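Side-chain contacts in L-cysteine S-thiosulfotransferase subunit SoxA (Paracoccus denitrificans, PDB 2C1D), which forms, as the diheme subunit of the SoxAX cytochrome complex, a heterodisulfide between a carrier-protein cysteine and thiosulfate at the start of sulfur oxidation: residues 46-49 with 50-53; 107-110 with 111-114. All coordinates share one frame; numbering follows the deposited sequence.

Contact 1 (46-49 with 50-53)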
# COMPACT_ATOMS: atom_id res chain seq x y z
N THR A 46 -7.22 5.38 17.30
CA THR A 46 -7.77 5.02 15.99
C THR A 46 -8.50 3.66 16.07
O THR A 46 -9.57 3.49 15.50
CB THR A 46 -6.66 4.97 14.96
OG1 THR A 46 -6.02 6.25 14.87
CG2 THR A 46 -7.23 4.70 13.57
N ARG A 47 -7.92 2.71 16.81
CA ARG A 47 -8.54 1.39 17.01
C ARG A 47 -9.92 1.57 17.64
O ARG A 47 -10.87 0.88 17.26
CB ARG A 47 -7.66 0.50 17.91
CG ARG A 47 -6.39 -0.01 17.22
CD ARG A 47 -5.77 -1.26 17.81
NE ARG A 47 -5.71 -1.24 19.28
CZ ARG A 47 -4.76 -0.61 19.99
NH1 ARG A 47 -3.79 0.09 19.41
NH2 ARG A 47 -4.78 -0.69 21.33
N ASP A 48 -10.04 2.53 18.56
CA ASP A 48 -11.30 2.76 19.27
C ASP A 48 -12.41 3.22 18.31
O ASP A 48 -13.57 2.92 18.53
CB ASP A 48 -11.12 3.77 20.42
CG ASP A 48 -10.51 3.12 21.68
OD1 ASP A 48 -10.33 3.80 22.74
OD2 ASP A 48 -10.20 1.91 21.75
N LEU A 49 -12.04 3.92 17.24
CA LEU A 49 -13.03 4.38 16.26
C LEU A 49 -13.77 3.25 15.55
O LEU A 49 -14.84 3.46 15.01
CB LEU A 49 -12.39 5.27 15.22
CG LEU A 49 -11.83 6.55 15.82
CD1 LEU A 49 -11.14 7.30 14.73
CD2 LEU A 49 -12.95 7.38 16.45
N GLU A 50 -13.20 2.06 15.53
CA GLU A 50 -13.85 0.93 14.86
C GLU A 50 -14.66 0.07 15.83
O GLU A 50 -15.42 -0.81 15.39
CB GLU A 50 -12.81 0.09 14.12
CG GLU A 50 -13.40 -0.91 13.15
CD GLU A 50 -12.39 -1.48 12.17
OE1 GLU A 50 -12.65 -2.60 11.67
OE2 GLU A 50 -11.35 -0.84 11.87
N ARG A 51 -14.47 0.30 17.15
CA ARG A 51 -15.04 -0.54 18.21
C ARG A 51 -16.53 -0.41 18.39
O ARG A 51 -17.13 -1.27 19.02
CB ARG A 51 -14.46 -0.26 19.58
CG ARG A 51 -13.03 -0.56 19.69
CD ARG A 51 -12.44 -0.32 21.09
NE ARG A 51 -11.74 -1.55 21.33
CZ ARG A 51 -10.45 -1.73 21.34
NH1 ARG A 51 -9.58 -0.75 21.32
NH2 ARG A 51 -10.05 -2.97 21.48
N ASP A 52 -17.11 0.68 17.92
CA ASP A 52 -18.55 0.76 17.89
C ASP A 52 -19.11 1.67 16.81
O ASP A 52 -18.54 2.71 16.48
CB ASP A 52 -19.10 1.16 19.24
CG ASP A 52 -18.77 2.55 19.57
OD1 ASP A 52 -17.60 2.79 19.92
OD2 ASP A 52 -19.62 3.45 19.44
N ASP A 53 -20.25 1.27 16.29
CA ASP A 53 -20.85 1.92 15.15
C ASP A 53 -21.20 3.36 15.39
O ASP A 53 -21.18 4.15 14.45
CB ASP A 53 -22.10 1.16 14.72
CG ASP A 53 -21.77 -0.20 14.11
OD1 ASP A 53 -20.58 -0.48 13.84
OD2 ASP A 53 -22.64 -1.05 13.89
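Arg-51 folds back on Asp-48 in a type I beta turn at the C-terminal end of helix 44-48: Arg-51 N donates to Asp-48 O (3.1 Å), one residue after Glu-50 N has bonded to Arg-47 O (3.1 Å). Across this turn the two side chains are joined by a salt bridge. Arg-51 NH1 meets Asp-48 OD2 at 2.8 Å, with 161° at the hydrogen; the oxygen sits at the guanidinium edge, near its plane, and is itself met nearly along its C-O axis. Carboxylate and guanidinium are turned 71° against each other, so one nitrogen grips one oxygen instead of a two-pronged pair forming. The bend of the arginine chain at chi3 turns the guanidinium to Asp-48 OD2, and Arg-51 CD lies 3.2 Å from that oxygen. Arg-51 CG also rests against Arg-47 O at 3.6 Å.

The two arginines come close, Arg-47 NE standing 4.4 Å from Arg-51 NH1. Asp-5 bridges both, taking Arg-47 NE on one carboxylate oxygen and Arg-51 NH2 on the other, which probably offsets their like charges; Arg-47 NH1 also donates to Arg-42 O. Glu-50 carries its carboxylate away from the turn, its CG anti to the backbone N (chi1 -167°), to a salt bridge with Arg-263 and a bond from Val-262 N at strand 261-263. Beyond the turn, Asp-52 accepts a bond from Asp-55 N on OD2, and these two aspartates bind a zinc ion. The whole is a type I turn at a helix C-terminus, braced by an i to i+3 salt bridge and leading into a zinc site.

Contact 2 (107-110 with 111-114). With HEC (heme c), chain I.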
# COMPACT_ATOMS: atom_id res chain seq x y z
N LEU A 107 -13.90 -12.63 -14.03
CA LEU A 107 -13.47 -12.07 -12.75
C LEU A 107 -14.26 -10.79 -12.44
O LEU A 107 -14.29 -9.86 -13.24
CB LEU A 107 -11.98 -11.77 -12.71
CG LEU A 107 -11.43 -11.30 -11.34
CD1 LEU A 107 -11.66 -12.37 -10.30
CD2 LEU A 107 -9.93 -10.96 -11.40
N MET A 108 -14.86 -10.73 -11.25
CA MET A 108 -15.61 -9.57 -10.82
C MET A 108 -15.06 -9.06 -9.50
O MET A 108 -14.84 -9.85 -8.59
CB MET A 108 -17.09 -9.93 -10.66
CG MET A 108 -17.74 -10.55 -11.89
SD MET A 108 -18.05 -9.34 -13.14
CE MET A 108 -19.60 -8.58 -12.66
N ILE A 109 -14.79 -7.76 -9.43
CA ILE A 109 -14.70 -7.05 -8.16
C ILE A 109 -16.07 -6.47 -7.94
O ILE A 109 -16.90 -6.48 -8.85
CB ILE A 109 -13.59 -5.95 -8.15
CG1 ILE A 109 -13.86 -4.85 -9.19
CG2 ILE A 109 -12.25 -6.59 -8.39
CD1 ILE A 109 -12.81 -3.75 -9.25
N MET A 110 -16.32 -5.95 -6.75
CA MET A 110 -17.66 -5.57 -6.37
C MET A 110 -18.15 -4.46 -7.26
O MET A 110 -19.33 -4.44 -7.63
CB MET A 110 -17.70 -5.14 -4.90
CG MET A 110 -19.13 -5.01 -4.34
SD MET A 110 -19.94 -6.62 -4.22
CE MET A 110 -19.12 -7.26 -2.84
N GLU A 111 -17.24 -3.56 -7.62
CA GLU A 111 -17.52 -2.45 -8.51
C GLU A 111 -18.12 -2.94 -9.84
O GLU A 111 -18.99 -2.29 -10.41
CB GLU A 111 -16.24 -1.65 -8.79
CG GLU A 111 -15.71 -0.83 -7.62
CD GLU A 111 -14.71 -1.57 -6.75
OE1 GLU A 111 -14.82 -2.81 -6.60
OE2 GLU A 111 -13.84 -0.89 -6.17
N ASP A 112 -17.66 -4.09 -10.33
CA ASP A 112 -18.21 -4.63 -11.57
C ASP A 112 -19.66 -5.09 -11.39
O ASP A 112 -20.45 -4.91 -12.27
CB ASP A 112 -17.41 -5.80 -12.10
CG ASP A 112 -15.99 -5.44 -12.43
OD1 ASP A 112 -15.75 -4.38 -13.07
OD2 ASP A 112 -15.06 -6.19 -12.09
N TYR A 113 -20.01 -5.74 -10.27
CA TYR A 113 -21.42 -6.13 -10.09
C TYR A 113 -22.30 -4.90 -9.98
O TYR A 113 -23.38 -4.84 -10.58
CB TYR A 113 -21.62 -7.00 -8.85
CG TYR A 113 -21.22 -8.45 -8.96
CD1 TYR A 113 -20.45 -9.05 -7.97
CD2 TYR A 113 -21.65 -9.23 -10.02
CE1 TYR A 113 -20.08 -10.38 -8.05
CE2 TYR A 113 -21.31 -10.58 -10.11
CZ TYR A 113 -20.52 -11.14 -9.12
OH TYR A 113 -20.19 -12.47 -9.20
N VAL A 114 -21.86 -3.90 -9.22
CA VAL A 114 -22.68 -2.72 -9.03
C VAL A 114 -22.90 -2.08 -10.41
O VAL A 114 -24.02 -1.82 -10.79
CB VAL A 114 -22.05 -1.72 -8.02
CG1 VAL A 114 -22.82 -0.45 -7.96
CG2 VAL A 114 -21.96 -2.36 -6.61
FE HEC I . -28.56 -5.96 -9.05
CHA HEC I . -26.84 -8.99 -9.40
CHB HEC I . -26.28 -4.92 -6.84
CHC HEC I . -30.11 -2.95 -9.04
CHD HEC I . -31.23 -7.35 -10.71
NA HEC I . -26.90 -6.82 -8.26
C1A HEC I . -26.36 -8.06 -8.51
C2A HEC I . -25.17 -8.20 -7.72
C3A HEC I . -25.02 -7.07 -7.02
C4A HEC I . -26.09 -6.17 -7.36
CMA HEC I . -23.90 -6.74 -6.03
CAA HEC I . -24.27 -9.45 -7.72
CBA HEC I . -25.02 -10.55 -6.98
CGA HEC I . -24.36 -11.92 -7.07
O1A HEC I . -23.60 -12.21 -8.02
O2A HEC I . -24.66 -12.71 -6.14
NB HEC I . -28.27 -4.24 -8.07
C1B HEC I . -27.19 -3.98 -7.26
C2B HEC I . -27.19 -2.56 -6.98
C3B HEC I . -28.25 -2.01 -7.58
C4B HEC I . -28.96 -3.07 -8.28
CMB HEC I . -26.17 -1.85 -6.06
CAB HEC I . -28.66 -0.50 -7.55
CBB HEC I . -27.64 0.31 -7.97
NC HEC I . -30.38 -5.30 -9.74
C1C HEC I . -30.77 -3.98 -9.70
C2C HEC I . -32.07 -3.89 -10.35
C3C HEC I . -32.33 -5.09 -10.93
C4C HEC I . -31.31 -6.01 -10.47
CMC HEC I . -32.77 -2.55 -10.65
CAC HEC I . -33.58 -5.50 -11.78
CBC HEC I . -33.92 -4.75 -12.86
ND HEC I . -28.95 -7.88 -9.91
C1D HEC I . -30.13 -8.17 -10.59
C2D HEC I . -30.01 -9.48 -11.21
C3D HEC I . -28.63 -9.99 -10.82
C4D HEC I . -28.05 -8.93 -10.01
CMD HEC I . -31.03 -10.24 -12.07
CAD HEC I . -27.98 -11.33 -11.21
CBD HEC I . -28.35 -12.36 -10.19
CGD HEC I . -27.62 -13.67 -10.45
O1D HEC I . -28.17 -14.75 -10.08
O2D HEC I . -26.49 -13.62 -10.98
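Tyr-113 lies with its ring between Met-108 and the heme propionate arm. Over one face stands Met-108 CB, 4.1 Å from the ring centroid and 18° off the normal, a CH-pi contact. The opposite face is covered by heme c, whose CAA lies 3.4 Å above the ring plane, while propionate oxygen O1A is 3.4 Å from Tyr-113 CZ. Met-110 SD sits more distantly at the ring edge. The methionine chain of Met-108 runs across the tyrosine at about a right angle; bends at chi2 and chi3 (-83°) curl its methyl back, so that CE touches Tyr-113 CD2 at 3.4 Å and also packs on Asp-112 CB. Its sulfur makes an oblique Met-aromatic contact, 5.0 Å from the centroid. Tyr-113 OH hydrogen-bonds to Asp-101 OD2 and Arg-99 NE, fixing the far end of the ring.

Beside this sandwich the helix start is tied down. Asp-112 OD2 accepts Ile-109 N at 3.1 Å, on the anti side and 30° out of the carboxylate plane, and the same oxygen forms a salt bridge to Lys-242. Asp-112 N bonds to the carbonyl Ile-109 O at 2.9 Å. Ile-109 CG1 touches both Asp-112 OD2 and Glu-111 OE1, 3.4 Å from each. Val-114 N bonds to Met-110 O in the first full helical turn. Ile-109 is the N-cap of helix 110-122, and Asp-112, at N3, accepts its N-H, one half of a capping box. Tyr-113 belongs to the heme c pocket, on the same helix that supplies the axial iron ligand Cys-117 in this cytochrome c domain.

Contacts 1 and 2 mark the two ends of helices: contact 1 lies at the end of helix 44-48 and contact 2 opens helix 110-122. They share no element, and their centres are 28 Å apart, on opposite sides of the chain's centre. Contact 1 lies farther out, about 17 Å from that centre, and is only partly buried; charge pairs dominate it, and it includes a zinc ligand, Asp-52. Contact 2, about 12 Å out, is buried, with largely apolar and aromatic packing beside a propionate, and polar bonds at Asp-112 and the tyrosine hydroxyl. Each nevertheless uses an aspartate carboxylate across the helix end, toward an arginine in one case and a backbone N-H in the other.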